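Local atomic coordinates of mitogen-activated protein kinase kinase kinase 7 interacting protein 1 (Anopheles gambiae, PDB entry 2IRM), a protein that probably acts as an adapter that associates with the kinase TAK1 and triggers its autophosphorylation, and is built on a PP2C-type phosphatase fold. Residues 169-174 against 192-197. Numbering follows the deposited sequence.
Sequences LGNIGN and QLSVDH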
ATOM      1  N   LEU A 169      13.010  -6.093  -0.704  1.00 42.68           N
ATOM      2  CA  LEU A 169      11.746  -5.441  -0.421  1.00 43.18           C
ATOM      3  C   LEU A 169      11.798  -3.961  -0.764  1.00 43.47           C
ATOM      4  O   LEU A 169      12.623  -3.216  -0.238  1.00 43.92           O
ATOM      5  CB  LEU A 169      11.378  -5.658   1.050  1.00 43.36           C
ATOM      6  CG  LEU A 169       9.963  -5.363   1.574  1.00 44.26           C
ATOM      7  CD1 LEU A 169       9.753  -3.866   1.831  1.00 45.33           C
ATOM      8  CD2 LEU A 169       8.865  -5.924   0.672  1.00 44.45           C
ATOM      9  N   GLY A 170      10.918  -3.541  -1.656  1.00 43.67           N
ATOM     10  CA  GLY A 170      10.839  -2.143  -2.032  1.00 44.30           C
ATOM     11  C   GLY A 170       9.431  -1.671  -1.773  1.00 45.02           C
ATOM     12  O   GLY A 170       8.481  -2.283  -2.267  1.00 45.51           O
ATOM     13  N   ASN A 171       9.286  -0.606  -0.983  1.00 45.34           N
ATOM     14  CA  ASN A 171       7.963  -0.053  -0.698  1.00 45.46           C
ATOM     15  C   ASN A 171       7.932   1.468  -0.747  1.00 45.29           C
ATOM     16  O   ASN A 171       8.952   2.123  -0.544  1.00 45.12           O
ATOM     17  CB  ASN A 171       7.421  -0.576   0.645  1.00 45.85           C
ATOM     18  CG  ASN A 171       7.631   0.407   1.810  1.00 46.70           C
ATOM     19  OD1 ASN A 171       6.839   1.337   2.002  1.00 48.13           O
ATOM     20  ND2 ASN A 171       8.683   0.185   2.600  1.00 46.00           N
ATOM     21  N   ILE A 172       6.746   2.000  -1.033  1.00 45.26           N
ATOM     22  CA  ILE A 172       6.455   3.423  -0.935  1.00 45.46           C
ATOM     23  C   ILE A 172       5.007   3.598  -0.480  1.00 46.37           C
ATOM     24  O   ILE A 172       4.111   2.868  -0.920  1.00 46.66           O
ATOM     25  CB  ILE A 172       6.713   4.169  -2.258  1.00 44.92           C
ATOM     26  CG1 ILE A 172       6.630   5.678  -2.051  1.00 44.38           C
ATOM     27  CG2 ILE A 172       5.745   3.728  -3.332  1.00 45.07           C
ATOM     28  CD1 ILE A 172       7.383   6.495  -3.089  1.00 43.33           C
ATOM     29  N   GLY A 173       4.783   4.548   0.423  1.00 46.99           N
ATOM     30  CA  GLY A 173       3.424   4.860   0.865  1.00 47.54           C
ATOM     31  C   GLY A 173       2.884   3.949   1.947  1.00 47.89           C
ATOM     32  O   GLY A 173       3.620   3.539   2.849  1.00 48.04           O
ATOM     33  N   ASN A 174       1.596   3.624   1.836  1.00 48.02           N
ATOM     34  CA  ASN A 174       0.838   2.994   2.915  1.00 47.97           C
ATOM     35  C   ASN A 174       1.003   1.498   3.098  1.00 47.92           C
ATOM     36  O   ASN A 174       1.005   1.019   4.231  1.00 48.31           O
ATOM     37  CB  ASN A 174      -0.644   3.339   2.787  1.00 48.10           C
ATOM     38  CG  ASN A 174      -0.939   4.790   3.149  1.00 48.82           C
ATOM     39  OD1 ASN A 174      -0.059   5.536   3.599  1.00 48.75           O
ATOM     40  ND2 ASN A 174      -2.186   5.195   2.959  1.00 49.96           N
ATOM     41  N   GLN A 192       8.764  -5.725  10.986  1.00 49.38           N
ATOM     42  CA  GLN A 192       8.396  -4.937   9.798  1.00 49.12           C
ATOM     43  C   GLN A 192       9.604  -4.548   8.935  1.00 49.20           C
ATOM     44  O   GLN A 192      10.498  -3.838   9.395  1.00 49.31           O
ATOM     45  CB  GLN A 192       7.613  -3.678  10.210  1.00 49.08           C
ATOM     46  CG  GLN A 192       7.222  -2.758   9.045  1.00 48.86           C
ATOM     47  CD  GLN A 192       6.288  -1.606   9.433  1.00 48.47           C
ATOM     48  OE1 GLN A 192       5.521  -1.691  10.398  1.00 46.77           O
ATOM     49  NE2 GLN A 192       6.340  -0.528   8.656  1.00 47.36           N
ATOM     50  N   LEU A 193       9.623  -5.011   7.687  1.00 49.06           N
ATOM     51  CA  LEU A 193      10.677  -4.627   6.738  1.00 48.91           C
ATOM     52  C   LEU A 193      10.300  -3.338   6.005  1.00 48.77           C
ATOM     53  O   LEU A 193      11.172  -2.574   5.554  1.00 48.75           O
ATOM     54  CB  LEU A 193      10.935  -5.739   5.708  1.00 49.06           C
ATOM     55  CG  LEU A 193      11.360  -7.168   6.075  1.00 48.71           C
ATOM     56  CD1 LEU A 193      12.367  -7.202   7.222  1.00 48.95           C
ATOM     57  CD2 LEU A 193      10.137  -7.990   6.407  1.00 48.68           C
ATOM     58  N   SER A 194       8.992  -3.123   5.881  1.00 48.43           N
ATOM     59  CA  SER A 194       8.437  -1.928   5.269  1.00 48.23           C
ATOM     60  C   SER A 194       8.689  -0.680   6.124  1.00 47.99           C
ATOM     61  O   SER A 194       8.992  -0.774   7.318  1.00 48.12           O
ATOM     62  CB  SER A 194       6.938  -2.144   5.023  1.00 48.22           C
ATOM     63  OG  SER A 194       6.145  -1.029   5.418  1.00 49.23           O
ATOM     64  N   VAL A 195       8.582   0.487   5.498  1.00 47.58           N
ATOM     65  CA  VAL A 195       8.592   1.752   6.219  1.00 47.16           C
ATOM     66  C   VAL A 195       7.336   2.512   5.831  1.00 46.99           C
ATOM     67  O   VAL A 195       7.140   2.844   4.662  1.00 46.75           O
ATOM     68  CB  VAL A 195       9.868   2.585   5.922  1.00 47.17           C
ATOM     69  CG1 VAL A 195       9.631   4.066   6.177  1.00 47.06           C
ATOM     70  CG2 VAL A 195      11.052   2.075   6.742  1.00 46.69           C
ATOM     71  N   ASP A 196       6.481   2.756   6.819  1.00 47.05           N
ATOM     72  CA  ASP A 196       5.228   3.473   6.613  1.00 47.00           C
ATOM     73  C   ASP A 196       5.497   4.902   6.214  1.00 46.93           C
ATOM     74  O   ASP A 196       6.150   5.650   6.954  1.00 47.28           O
ATOM     75  CB  ASP A 196       4.397   3.440   7.879  1.00 46.82           C
ATOM     76  CG  ASP A 196       4.024   2.033   8.272  1.00 48.71           C
ATOM     77  OD1 ASP A 196       3.475   1.303   7.405  1.00 50.55           O
ATOM     78  OD2 ASP A 196       4.285   1.654   9.438  1.00 49.81           O
ATOM     79  N   HIS A 197       5.028   5.274   5.027  1.00 46.65           N
ATOM     80  CA  HIS A 197       5.173   6.646   4.577  1.00 46.58           C
ATOM     81  C   HIS A 197       3.863   7.382   4.751  1.00 46.62           C
ATOM     82  O   HIS A 197       3.215   7.735   3.769  1.00 46.90           O
ATOM     83  CB  HIS A 197       5.658   6.716   3.134  1.00 46.60           C
ATOM     84  CG  HIS A 197       7.040   6.172   2.937  1.00 46.51           C
ATOM     85  ND1 HIS A 197       7.350   5.276   1.938  1.00 45.83           N
ATOM     86  CD2 HIS A 197       8.188   6.387   3.623  1.00 46.23           C
ATOM     87  CE1 HIS A 197       8.634   4.968   2.010  1.00 46.14           C
ATOM     88  NE2 HIS A 197       9.167   5.630   3.023  1.00 46.12           N
TER
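His197 and Gly173 grip each other twice, a compact example of how one residue of an irregular loop can be fastened to the turn just past the end of a strand through both its backbone and its ring. Gly173 N gives its hydrogen to His197 ND1 at 3.1 Å, lying almost in the ring plane, while His197 N returns a bond of 3.1 Å to Gly173 O, nearly straight at its hydrogen (167°) but arriving from above the carbonyl plane. Chi1 (-65°) puts CG of His197 anti to the carbonyl carbon and beside the backbone N; from there the ring sets its edge against the 169-174 backbone, ND1 lying 3.5 Å from Ile172 CA and CE1 3.8 Å from Asn171 O. One ring face carries Val195 O, 3.6 Å above its centre. Asn171 places its amide between the two segments, against Ser194 and Val195, its plane only 22° from that of the imidazole. Farther back along the strand, Leu169 CG lies 4.3 Å from Leu193 CB. Asp196 is held by Arg176 in a salt bridge through OD1 and by Gln192 NE2 through OD2 (3.1 Å), while Asn174 ND2 hydrogen-bonds to Leu223 O. The contact lies inside the PP2C beta sandwich, joining strand 166-172 of one sheet, flanked by strands 154-163 and 257-263, to the loop that leaves edge strand 189-192 of the other and leads to helix 202-209.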